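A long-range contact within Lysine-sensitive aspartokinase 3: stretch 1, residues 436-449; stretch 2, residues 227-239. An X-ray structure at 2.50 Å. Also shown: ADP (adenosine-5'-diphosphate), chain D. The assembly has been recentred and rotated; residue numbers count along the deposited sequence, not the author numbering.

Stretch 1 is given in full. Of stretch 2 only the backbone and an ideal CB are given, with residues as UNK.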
ATOM      1  N   ALA A 436       9.221 -14.546 -15.007  1.00 64.62           N
ATOM      2  CA  ALA A 436       8.408 -13.473 -15.567  1.00 65.37           C
ATOM      3  C   ALA A 436       7.571 -13.787 -16.811  1.00 66.13           C
ATOM      4  O   ALA A 436       6.341 -13.746 -16.765  1.00 64.51           O
ATOM      5  CB  ALA A 436       9.288 -12.261 -15.834  1.00 65.88           C
ATOM      6  N   GLU A 437       8.225 -14.090 -17.926  1.00 68.82           N
ATOM      7  CA  GLU A 437       7.489 -14.357 -19.156  1.00 71.42           C
ATOM      8  C   GLU A 437       6.583 -15.588 -19.133  1.00 72.25           C
ATOM      9  O   GLU A 437       5.462 -15.534 -19.652  1.00 71.88           O
ATOM     10  CB  GLU A 437       8.457 -14.428 -20.338  1.00 71.59           C
ATOM     11  CG  GLU A 437       9.227 -13.140 -20.550  1.00 67.54           C
ATOM     12  CD  GLU A 437      10.029 -13.131 -21.829  1.00 69.98           C
ATOM     13  OE1 GLU A 437      10.662 -14.161 -22.148  1.00 80.52           O
ATOM     14  OE2 GLU A 437      10.043 -12.088 -22.512  1.00 65.40           O
ATOM     15  N   GLN A 438       7.046 -16.688 -18.539  1.00 71.65           N
ATOM     16  CA  GLN A 438       6.219 -17.892 -18.478  1.00 72.95           C
ATOM     17  C   GLN A 438       4.882 -17.569 -17.785  1.00 72.11           C
ATOM     18  O   GLN A 438       3.837 -18.143 -18.115  1.00 73.07           O
ATOM     19  CB  GLN A 438       6.941 -19.021 -17.734  1.00 72.44           C
ATOM     20  CG  GLN A 438       6.214 -20.354 -17.859  1.00 78.32           C
ATOM     21  CD  GLN A 438       6.758 -21.435 -16.937  1.00 82.87           C
ATOM     22  OE1 GLN A 438       6.231 -22.548 -16.891  1.00 82.68           O
ATOM     23  NE2 GLN A 438       7.806 -21.111 -16.195  1.00 83.94           N
ATOM     24  N   VAL A 439       4.918 -16.642 -16.832  1.00 67.21           N
ATOM     25  CA  VAL A 439       3.713 -16.230 -16.133  1.00 63.43           C
ATOM     26  C   VAL A 439       2.820 -15.462 -17.106  1.00 62.29           C
ATOM     27  O   VAL A 439       1.635 -15.760 -17.243  1.00 62.77           O
ATOM     28  CB  VAL A 439       4.058 -15.329 -14.924  1.00 65.65           C
ATOM     29  CG1 VAL A 439       2.792 -14.712 -14.337  1.00 57.72           C
ATOM     30  CG2 VAL A 439       4.778 -16.147 -13.866  1.00 64.99           C
ATOM     31  N   VAL A 440       3.394 -14.478 -17.789  1.00 60.83           N
ATOM     32  CA  VAL A 440       2.638 -13.676 -18.746  1.00 64.06           C
ATOM     33  C   VAL A 440       1.933 -14.568 -19.758  1.00 66.39           C
ATOM     34  O   VAL A 440       0.798 -14.309 -20.169  1.00 64.06           O
ATOM     35  CB  VAL A 440       3.560 -12.723 -19.498  1.00 60.70           C
ATOM     36  CG1 VAL A 440       2.775 -11.930 -20.524  1.00 46.46           C
ATOM     37  CG2 VAL A 440       4.233 -11.808 -18.505  1.00 65.46           C
ATOM     38  N   GLN A 441       2.627 -15.627 -20.154  1.00 67.26           N
ATOM     39  CA  GLN A 441       2.089 -16.571 -21.114  1.00 69.70           C
ATOM     40  C   GLN A 441       0.959 -17.364 -20.468  1.00 69.17           C
ATOM     41  O   GLN A 441      -0.161 -17.389 -20.982  1.00 67.70           O
ATOM     42  CB  GLN A 441       3.204 -17.507 -21.590  1.00 75.11           C
ATOM     43  CG  GLN A 441       4.236 -16.830 -22.493  1.00 75.64           C
ATOM     44  CD  GLN A 441       5.608 -17.483 -22.420  1.00 79.28           C
ATOM     45  OE1 GLN A 441       6.511 -17.134 -23.178  1.00 76.80           O
ATOM     46  NE2 GLN A 441       5.773 -18.430 -21.499  1.00 78.66           N
ATOM     47  N   LYS A 442       1.241 -17.990 -19.331  1.00 67.66           N
ATOM     48  CA  LYS A 442       0.212 -18.762 -18.667  1.00 70.60           C
ATOM     49  C   LYS A 442      -1.079 -17.980 -18.480  1.00 72.55           C
ATOM     50  O   LYS A 442      -2.152 -18.498 -18.780  1.00 76.97           O
ATOM     51  CB  LYS A 442       0.709 -19.283 -17.326  1.00 74.74           C
ATOM     52  CG  LYS A 442       1.658 -20.465 -17.450  1.00 87.97           C
ATOM     53  CD  LYS A 442       1.003 -21.633 -18.189  1.00 99.86           C
ATOM     54  CE  LYS A 442       1.977 -22.797 -18.351  1.00106.39           C
ATOM     55  NZ  LYS A 442       2.593 -23.195 -17.045  1.00106.24           N
ATOM     56  N   LEU A 443      -0.986 -16.742 -17.999  1.00 72.20           N
ATOM     57  CA  LEU A 443      -2.175 -15.910 -17.786  1.00 72.59           C
ATOM     58  C   LEU A 443      -2.932 -15.650 -19.073  1.00 71.44           C
ATOM     59  O   LEU A 443      -4.088 -16.036 -19.232  1.00 70.99           O
ATOM     60  CB  LEU A 443      -1.791 -14.559 -17.190  1.00 75.58           C
ATOM     61  CG  LEU A 443      -1.200 -14.491 -15.788  1.00 80.38           C
ATOM     62  CD1 LEU A 443      -0.929 -13.036 -15.476  1.00 81.68           C
ATOM     63  CD2 LEU A 443      -2.159 -15.083 -14.770  1.00 82.92           C
ATOM     64  N   HIS A 444      -2.251 -14.963 -19.980  1.00 72.09           N
ATOM     65  CA  HIS A 444      -2.785 -14.595 -21.291  1.00 71.38           C
ATOM     66  C   HIS A 444      -3.563 -15.745 -21.912  1.00 72.28           C
ATOM     67  O   HIS A 444      -4.669 -15.559 -22.444  1.00 67.79           O
ATOM     68  CB  HIS A 444      -1.619 -14.200 -22.214  1.00 62.81           C
ATOM     69  CG  HIS A 444      -2.043 -13.495 -23.458  1.00 50.27           C
ATOM     70  ND1 HIS A 444      -2.258 -14.154 -24.646  1.00 53.30           N
ATOM     71  CD2 HIS A 444      -2.342 -12.195 -23.682  1.00 47.35           C
ATOM     72  CE1 HIS A 444      -2.677 -13.287 -25.553  1.00 54.80           C
ATOM     73  NE2 HIS A 444      -2.736 -12.093 -24.993  1.00 54.60           N
ATOM     74  N   SER A 445      -2.970 -16.933 -21.824  1.00 76.19           N
ATOM     75  CA  SER A 445      -3.546 -18.148 -22.370  1.00 80.99           C
ATOM     76  C   SER A 445      -4.983 -18.389 -21.911  1.00 81.77           C
ATOM     77  O   SER A 445      -5.909 -18.232 -22.708  1.00 85.52           O
ATOM     78  CB  SER A 445      -2.656 -19.349 -22.004  1.00 83.39           C
ATOM     79  OG  SER A 445      -3.156 -20.537 -22.577  1.00 91.44           O
ATOM     80  N   ASN A 446      -5.178 -18.752 -20.645  1.00 77.51           N
ATOM     81  CA  ASN A 446      -6.523 -19.000 -20.151  1.00 75.69           C
ATOM     82  C   ASN A 446      -7.153 -17.642 -19.849  1.00 72.06           C
ATOM     83  O   ASN A 446      -7.881 -17.497 -18.867  1.00 68.45           O
ATOM     84  CB  ASN A 446      -6.501 -19.874 -18.876  1.00 77.75           C
ATOM     85  CG  ASN A 446      -6.215 -19.074 -17.628  1.00 82.01           C
ATOM     86  OD1 ASN A 446      -5.162 -18.457 -17.531  1.00 84.53           O
ATOM     87  ND2 ASN A 446      -7.152 -19.062 -16.675  1.00 78.77           N
ATOM     88  N   LEU A 447      -6.880 -16.637 -20.683  1.00 71.11           N
ATOM     89  CA  LEU A 447      -7.448 -15.305 -20.454  1.00 69.24           C
ATOM     90  C   LEU A 447      -7.867 -14.530 -21.708  1.00 70.09           C
ATOM     91  O   LEU A 447      -8.829 -13.748 -21.687  1.00 68.14           O
ATOM     92  CB  LEU A 447      -6.460 -14.474 -19.632  1.00 68.68           C
ATOM     93  CG  LEU A 447      -7.112 -13.634 -18.529  1.00 70.50           C
ATOM     94  CD1 LEU A 447      -6.079 -13.064 -17.560  1.00 66.27           C
ATOM     95  CD2 LEU A 447      -7.917 -12.535 -19.187  1.00 70.71           C
ATOM     96  N   PHE A 448      -7.151 -14.760 -22.804  1.00 72.48           N
ATOM     97  CA  PHE A 448      -7.450 -14.064 -24.052  1.00 74.00           C
ATOM     98  C   PHE A 448      -7.491 -15.003 -25.242  1.00 75.12           C
ATOM     99  O   PHE A 448      -8.099 -14.697 -26.275  1.00 75.14           O
ATOM    100  CB  PHE A 448      -6.404 -12.985 -24.278  1.00 73.40           C
ATOM    101  CG  PHE A 448      -6.262 -12.045 -23.116  1.00 73.79           C
ATOM    102  CD1 PHE A 448      -7.149 -10.986 -22.946  1.00 69.99           C
ATOM    103  CD2 PHE A 448      -5.251 -12.230 -22.178  1.00 70.75           C
ATOM    104  CE1 PHE A 448      -7.030 -10.124 -21.861  1.00 66.59           C
ATOM    105  CE2 PHE A 448      -5.123 -11.377 -21.094  1.00 66.70           C
ATOM    106  CZ  PHE A 448      -6.015 -10.319 -20.934  1.00 68.78           C
ATOM    107  N   GLU A 449      -6.835 -16.147 -25.090  1.00 76.02           N
ATOM    108  CA  GLU A 449      -6.772 -17.154 -26.142  1.00 77.29           C
ATOM    109  C   GLU A 449      -7.966 -18.099 -26.033  1.00 76.55           C
ATOM    110  O   GLU A 449      -8.416 -18.640 -27.032  1.00 75.34           O
ATOM    111  CB  GLU A 449      -5.476 -17.946 -26.002  1.00 78.48           C
ATOM    112  CG  GLU A 449      -4.225 -17.102 -26.098  1.00 77.83           C
ATOM    113  CD  GLU A 449      -3.003 -17.853 -25.626  1.00 77.26           C
ATOM    114  OE1 GLU A 449      -2.802 -18.998 -26.088  1.00 70.90           O
ATOM    115  OE2 GLU A 449      -2.249 -17.296 -24.797  1.00 74.71           O
ATOM    116  N   UNK A 227      -1.341  -4.399 -28.538  1.00 55.73           N
ATOM    117  CA  UNK A 227      -1.838  -5.757 -28.334  1.00 58.20           C
ATOM    118  C   UNK A 227      -2.215  -6.054 -26.896  1.00 58.80           C
ATOM    119  O   UNK A 227      -2.023  -5.223 -26.022  1.00 61.82           O
ATOM    120  CB  UNK A 227      -0.785  -6.767 -28.796  1.00 58.20           C
ATOM    121  N   UNK A 228      -2.747  -7.247 -26.657  1.00 58.95           N
ATOM    122  CA  UNK A 228      -3.141  -7.654 -25.315  1.00 62.88           C
ATOM    123  C   UNK A 228      -1.922  -7.975 -24.453  1.00 61.28           C
ATOM    124  O   UNK A 228      -2.045  -8.417 -23.314  1.00 59.64           O
ATOM    125  CB  UNK A 228      -4.073  -8.866 -25.382  1.00 62.88           C
ATOM    126  N   UNK A 229      -0.745  -7.764 -25.019  1.00 60.63           N
ATOM    127  CA  UNK A 229       0.500  -7.985 -24.307  1.00 60.10           C
ATOM    128  C   UNK A 229       1.624  -7.969 -25.330  1.00 62.22           C
ATOM    129  O   UNK A 229       1.385  -8.137 -26.522  1.00 61.96           O
ATOM    130  CB  UNK A 229       0.475  -9.299 -23.523  1.00 60.10           C
ATOM    131  N   UNK A 230       2.847  -7.752 -24.864  1.00 64.21           N
ATOM    132  CA  UNK A 230       3.998  -7.694 -25.743  1.00 62.68           C
ATOM    133  C   UNK A 230       4.022  -8.908 -26.677  1.00 62.52           C
ATOM    134  O   UNK A 230       4.151 -10.057 -26.231  1.00 62.26           O
ATOM    135  CB  UNK A 230       5.289  -7.619 -24.925  1.00 62.68           C
ATOM    136  N   UNK A 231       3.898  -8.666 -27.994  1.00 60.18           N
ATOM    137  CA  UNK A 231       3.911  -9.738 -28.992  1.00 60.53           C
ATOM    138  C   UNK A 231       5.200 -10.517 -28.924  1.00 62.35           C
ATOM    139  O   UNK A 231       5.263 -11.664 -29.349  1.00 65.79           O
ATOM    140  CB  UNK A 231       3.716  -9.173 -30.401  1.00 60.53           C
ATOM    141  N   UNK A 232       6.229  -9.894 -28.369  1.00 62.14           N
ATOM    142  CA  UNK A 232       7.521 -10.551 -28.270  1.00 60.50           C
ATOM    143  C   UNK A 232       7.564 -11.550 -27.148  1.00 60.61           C
ATOM    144  O   UNK A 232       8.555 -12.262 -26.998  1.00 62.14           O
ATOM    145  CB  UNK A 232       8.631  -9.516 -28.080  1.00 60.50           C
ATOM    146  N   UNK A 233       6.504 -11.576 -26.342  1.00 60.23           N
ATOM    147  CA  UNK A 233       6.422 -12.532 -25.238  1.00 62.32           C
ATOM    148  C   UNK A 233       5.283 -13.521 -25.473  1.00 63.28           C
ATOM    149  O   UNK A 233       5.398 -14.705 -25.157  1.00 61.97           O
ATOM    150  CB  UNK A 233       6.226 -11.802 -23.908  1.00 62.32           C
ATOM    151  N   UNK A 234       4.184 -13.010 -26.021  1.00 62.28           N
ATOM    152  CA  UNK A 234       3.017 -13.823 -26.322  1.00 63.82           C
ATOM    153  C   UNK A 234       2.748 -13.753 -27.815  1.00 63.71           C
ATOM    154  O   UNK A 234       2.181 -12.785 -28.318  1.00 60.26           O
ATOM    155  CB  UNK A 234       1.797 -13.361 -25.522  1.00 63.82           C
ATOM    156  N   UNK A 235       3.206 -14.790 -28.506  1.00 66.96           N
ATOM    157  CA  UNK A 235       3.052 -14.922 -29.950  1.00 71.50           C
ATOM    158  C   UNK A 235       1.560 -14.813 -30.287  1.00 71.35           C
ATOM    159  O   UNK A 235       1.149 -14.105 -31.212  1.00 70.37           O
ATOM    160  CB  UNK A 235       3.637 -16.244 -30.450  1.00 71.50           C
ATOM    161  N   UNK A 236       0.758 -15.517 -29.501  1.00 69.84           N
ATOM    162  CA  UNK A 236      -0.683 -15.534 -29.674  1.00 68.75           C
ATOM    163  C   UNK A 236      -1.348 -14.254 -29.192  1.00 69.48           C
ATOM    164  O   UNK A 236      -2.561 -14.228 -28.979  1.00 70.77           O
ATOM    165  CB  UNK A 236      -1.279 -16.734 -28.935  1.00 68.75           C
ATOM    166  N   UNK A 237      -0.566 -13.194 -29.022  1.00 66.68           N
ATOM    167  CA  UNK A 237      -1.113 -11.924 -28.565  1.00 64.64           C
ATOM    168  C   UNK A 237      -2.078 -11.384 -29.591  1.00 64.79           C
ATOM    169  O   UNK A 237      -1.771 -11.347 -30.779  1.00 65.88           O
ATOM    170  CB  UNK A 237       0.001 -10.911 -28.293  1.00 64.64           C
ATOM    171  N   UNK A 238      -3.243 -10.960 -29.122  1.00 67.67           N
ATOM    172  CA  UNK A 238      -4.278 -10.417 -30.003  1.00 69.96           C
ATOM    173  C   UNK A 238      -4.169  -8.891 -30.078  1.00 67.39           C
ATOM    174  O   UNK A 238      -3.848  -8.244 -29.078  1.00 68.91           O
ATOM    175  CB  UNK A 238      -5.668 -10.828 -29.514  1.00 69.96           C
ATOM    176  N   UNK A 239      -4.434  -8.314 -31.250  1.00 65.49           N
ATOM    177  CA  UNK A 239      -4.405  -6.856 -31.387  1.00 64.69           C
ATOM    178  C   UNK A 239      -5.666  -6.285 -30.749  1.00 66.04           C
ATOM    179  O   UNK A 239      -6.680  -6.964 -30.665  1.00 68.20           O
ATOM    180  CB  UNK A 239      -4.297  -6.437 -32.854  1.00 64.69           C
TER
HETATM  181  PB  ADP D 820       9.361   2.870 -31.331  1.00 54.19           P
HETATM  182  O1B ADP D 820       8.427   2.851 -32.479  1.00 58.10           O
HETATM  183  O2B ADP D 820      10.756   3.283 -31.735  1.00 57.23           O
HETATM  184  O3B ADP D 820       8.833   3.782 -30.174  1.00 61.57           O
HETATM  185  PA  ADP D 820       9.653   0.708 -29.406  1.00 48.62           P
HETATM  186  O1A ADP D 820      10.587  -0.442 -29.483  1.00 40.42           O
HETATM  187  O2A ADP D 820      10.011   1.787 -28.435  1.00 47.24           O
HETATM  188  O3A ADP D 820       9.466   1.360 -30.828  1.00 40.30           O
HETATM  189  O5' ADP D 820       8.262  -0.026 -29.045  1.00 49.04           O
HETATM  190  C5' ADP D 820       7.452  -0.917 -29.875  1.00 39.04           C
HETATM  191  C4' ADP D 820       7.458  -2.274 -29.194  1.00 39.60           C
HETATM  192  O4' ADP D 820       6.944  -2.348 -27.832  1.00 46.89           O
HETATM  193  C3' ADP D 820       6.751  -3.422 -29.866  1.00 48.89           C
HETATM  194  O3' ADP D 820       7.572  -3.692 -31.024  1.00 52.51           O
HETATM  195  C2' ADP D 820       6.789  -4.461 -28.765  1.00 46.84           C
HETATM  196  O2' ADP D 820       8.033  -5.140 -28.734  1.00 53.91           O
HETATM  197  C1' ADP D 820       6.590  -3.683 -27.514  1.00 50.60           C
HETATM  198  N9  ADP D 820       5.228  -3.861 -26.818  1.00 54.44           N
HETATM  199  C8  ADP D 820       5.157  -4.132 -25.497  1.00 55.18           C
HETATM  200  N7  ADP D 820       3.939  -4.266 -25.015  1.00 55.99           N
HETATM  201  C5  ADP D 820       3.161  -4.060 -26.087  1.00 52.39           C
HETATM  202  C6  ADP D 820       1.722  -4.081 -26.208  1.00 55.22           C
HETATM  203  N6  ADP D 820       0.913  -4.295 -25.229  1.00 55.44           N
HETATM  204  N1  ADP D 820       1.241  -3.827 -27.506  1.00 59.68           N
HETATM  205  C2  ADP D 820       2.086  -3.585 -28.603  1.00 57.86           C
HETATM  206  N3  ADP D 820       3.445  -3.570 -28.485  1.00 52.07           N
HETATM  207  C4  ADP D 820       3.928  -3.808 -27.242  1.00 49.01           C

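The helix of stretch 1 turns E437, V440 and H444 toward a segment with no regular helix or strand, while Q441 starts sideways and its end comes nearer; F448 and E449 extend the contact at the chain end. Position 227 has nothing of stretch 1 near its CB, but its backbone lies beside the adenine, so many side chains would serve. Y227 N donates to ADP N1 (2.8 Å) and its O accepts from ADP N6 (3.2 Å).

Position 228 is more demanding. Its CB points toward the helix and sits 3.5 Å from H444 NE2, with F448 CD1 4.5 Å away. A short side chain able to meet an imidazole nitrogen is suggested: serine, threonine or perhaps cysteine. The residue is T228. Its OG1 makes a very short hydrogen bond of 2.4 Å to H444 NE2, in which either could be the donor, and also accepts from the backbone N of position 238 at 3.3 Å. T228 CB lies over one face of the F448 ring.

At 229 the CB again points toward stretch 1, 4.0 Å from H444 CD2 and 4.6 Å from V440 CG1. Valine, threonine or alanine would suit this mostly carbon surface. T229 places CG2 3.7 Å from H444 CD2, while its OG1 approaches V440 CG1 at 3.6 Å and is hydrogen-bonded elsewhere in the structure.

Positions 230 to 232 leave the helix and run beside the nucleotide. At 230 the backbone N of 232 lies close by and would welcome a short acceptor, aspartate, asparagine or serine; D230 OD1 accepts from that N at 2.7 Å. Position 231, with phi of -59°, admits proline: P231. Position 232 points sideways, with the ribose within range of a long donor; R232 NH2 donates to ADP O3' at 3.2 Å.

The CB of 233 points toward the helix, 4.1 Å from E437 OE2 and 4.8 Å from V440 CG1. A basic group could answer the carboxylate, but an aliphatic one could pack on the carbons beneath it. V233 does the latter, CG1 lying 3.4 Å from E437 CG.

Position 234 also points toward stretch 1, its CB 4.2 Å from H444 ND1 and 5.3 Å from V440 CG1. Valine, isoleucine or leucine could bridge imidazole and aliphatic surface. V234 does so: CG1 lies over one face of the H444 ring, 3.0 Å from ND1, and CG2 packs 3.9 Å from V440 CG1.

A type I turn runs from 234 to 237. Position 235 points sideways, with nothing of stretch 1 within 5.5 Å of its CB, so many residues would fit; it is S235. At 236 the CB is already 3.9 Å from E449 CD, so a small residue is comfortable, and A236 makes that contact with its methyl. Position 237 points away from the helix, but its CB is 3.6 Å from T229 O, so a small residue suits it; A237 is found, its CA 3.7 Å from H444 CE1.

Position 238 points toward the chain end, where F448 O and E449 invite a long, flexible side chain. K238 brings CE 3.6 Å from F448 O. Position 239, out of reach, is R239.

Stretch 2 227-239: YTTDPRVVSAAKR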
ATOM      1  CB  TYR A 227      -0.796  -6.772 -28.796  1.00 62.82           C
ATOM      2  CG  TYR A 227      -0.671  -6.848 -30.293  1.00 66.84           C
ATOM      3  CD1 TYR A 227      -0.545  -5.693 -31.052  1.00 63.60           C
ATOM      4  CD2 TYR A 227      -0.699  -8.073 -30.955  1.00 69.10           C
ATOM      5  CE1 TYR A 227      -0.456  -5.745 -32.429  1.00 68.96           C
ATOM      6  CE2 TYR A 227      -0.608  -8.137 -32.340  1.00 66.27           C
ATOM      7  CZ  TYR A 227      -0.489  -6.965 -33.069  1.00 64.84           C
ATOM      8  OH  TYR A 227      -0.407  -7.000 -34.440  1.00 68.04           O
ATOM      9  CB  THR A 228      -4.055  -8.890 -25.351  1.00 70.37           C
ATOM     10  OG1 THR A 228      -3.374  -9.968 -26.008  1.00 74.79           O
ATOM     11  CG2 THR A 228      -5.356  -8.562 -26.082  1.00 65.36           C
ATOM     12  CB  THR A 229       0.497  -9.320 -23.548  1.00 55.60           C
ATOM     13  OG1 THR A 229       1.495  -9.288 -22.524  1.00 53.35           O
ATOM     14  CG2 THR A 229       0.791 -10.453 -24.480  1.00 59.88           C
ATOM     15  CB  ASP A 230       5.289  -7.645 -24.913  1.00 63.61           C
ATOM     16  CG  ASP A 230       6.498  -7.230 -25.732  1.00 69.99           C
ATOM     17  OD1 ASP A 230       6.678  -7.755 -26.850  1.00 66.91           O
ATOM     18  OD2 ASP A 230       7.282  -6.383 -25.254  1.00 81.97           O
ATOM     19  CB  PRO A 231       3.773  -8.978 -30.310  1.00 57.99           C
ATOM     20  CG  PRO A 231       2.906  -7.846 -29.923  1.00 57.82           C
ATOM     21  CD  PRO A 231       3.582  -7.385 -28.645  1.00 53.29           C
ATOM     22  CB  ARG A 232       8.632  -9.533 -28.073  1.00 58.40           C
ATOM     23  CG  ARG A 232       8.591  -8.417 -29.055  1.00 60.48           C
ATOM     24  CD  ARG A 232       9.828  -7.566 -28.982  1.00 69.76           C
ATOM     25  NE  ARG A 232       9.737  -6.489 -29.959  1.00 80.19           N
ATOM     26  CZ  ARG A 232      10.758  -5.735 -30.341  1.00 87.42           C
ATOM     27  NH1 ARG A 232      11.960  -5.942 -29.822  1.00 91.07           N
ATOM     28  NH2 ARG A 232      10.572  -4.779 -31.240  1.00 89.35           N
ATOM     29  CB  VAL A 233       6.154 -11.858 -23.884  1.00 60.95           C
ATOM     30  CG1 VAL A 233       6.700 -12.751 -22.755  1.00 54.38           C
ATOM     31  CG2 VAL A 233       6.752 -10.466 -23.833  1.00 62.29           C
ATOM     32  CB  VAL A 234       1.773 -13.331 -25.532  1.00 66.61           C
ATOM     33  CG1 VAL A 234       0.552 -14.220 -25.802  1.00 64.24           C
ATOM     34  CG2 VAL A 234       2.100 -13.330 -24.056  1.00 69.36           C
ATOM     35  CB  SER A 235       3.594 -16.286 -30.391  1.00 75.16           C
ATOM     36  OG  SER A 235       4.707 -16.661 -29.595  1.00 75.54           O
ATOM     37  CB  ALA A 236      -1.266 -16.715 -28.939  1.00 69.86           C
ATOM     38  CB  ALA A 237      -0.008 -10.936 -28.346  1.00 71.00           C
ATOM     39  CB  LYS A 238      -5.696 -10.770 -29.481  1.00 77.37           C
ATOM     40  CG  LYS A 238      -5.892 -12.156 -28.829  1.00 82.02           C
ATOM     41  CD  LYS A 238      -5.655 -13.319 -29.794  1.00 93.60           C
ATOM     42  CE  LYS A 238      -5.870 -14.677 -29.113  1.00 97.89           C
ATOM     43  NZ  LYS A 238      -5.457 -15.812 -29.999  1.00 97.09           N
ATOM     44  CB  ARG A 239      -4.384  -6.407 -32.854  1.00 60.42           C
ATOM     45  CG  ARG A 239      -4.340  -4.885 -32.970  1.00 62.77           C
ATOM     46  CD  ARG A 239      -5.447  -4.307 -33.823  1.00 69.99           C
ATOM     47  NE  ARG A 239      -4.980  -4.117 -35.187  1.00 81.51           N
ATOM     48  CZ  ARG A 239      -4.877  -5.091 -36.085  1.00 87.45           C
ATOM     49  NH1 ARG A 239      -5.228  -6.334 -35.773  1.00 90.16           N
ATOM     50  NH2 ARG A 239      -4.378  -4.831 -37.283  1.00 89.04           N
TER
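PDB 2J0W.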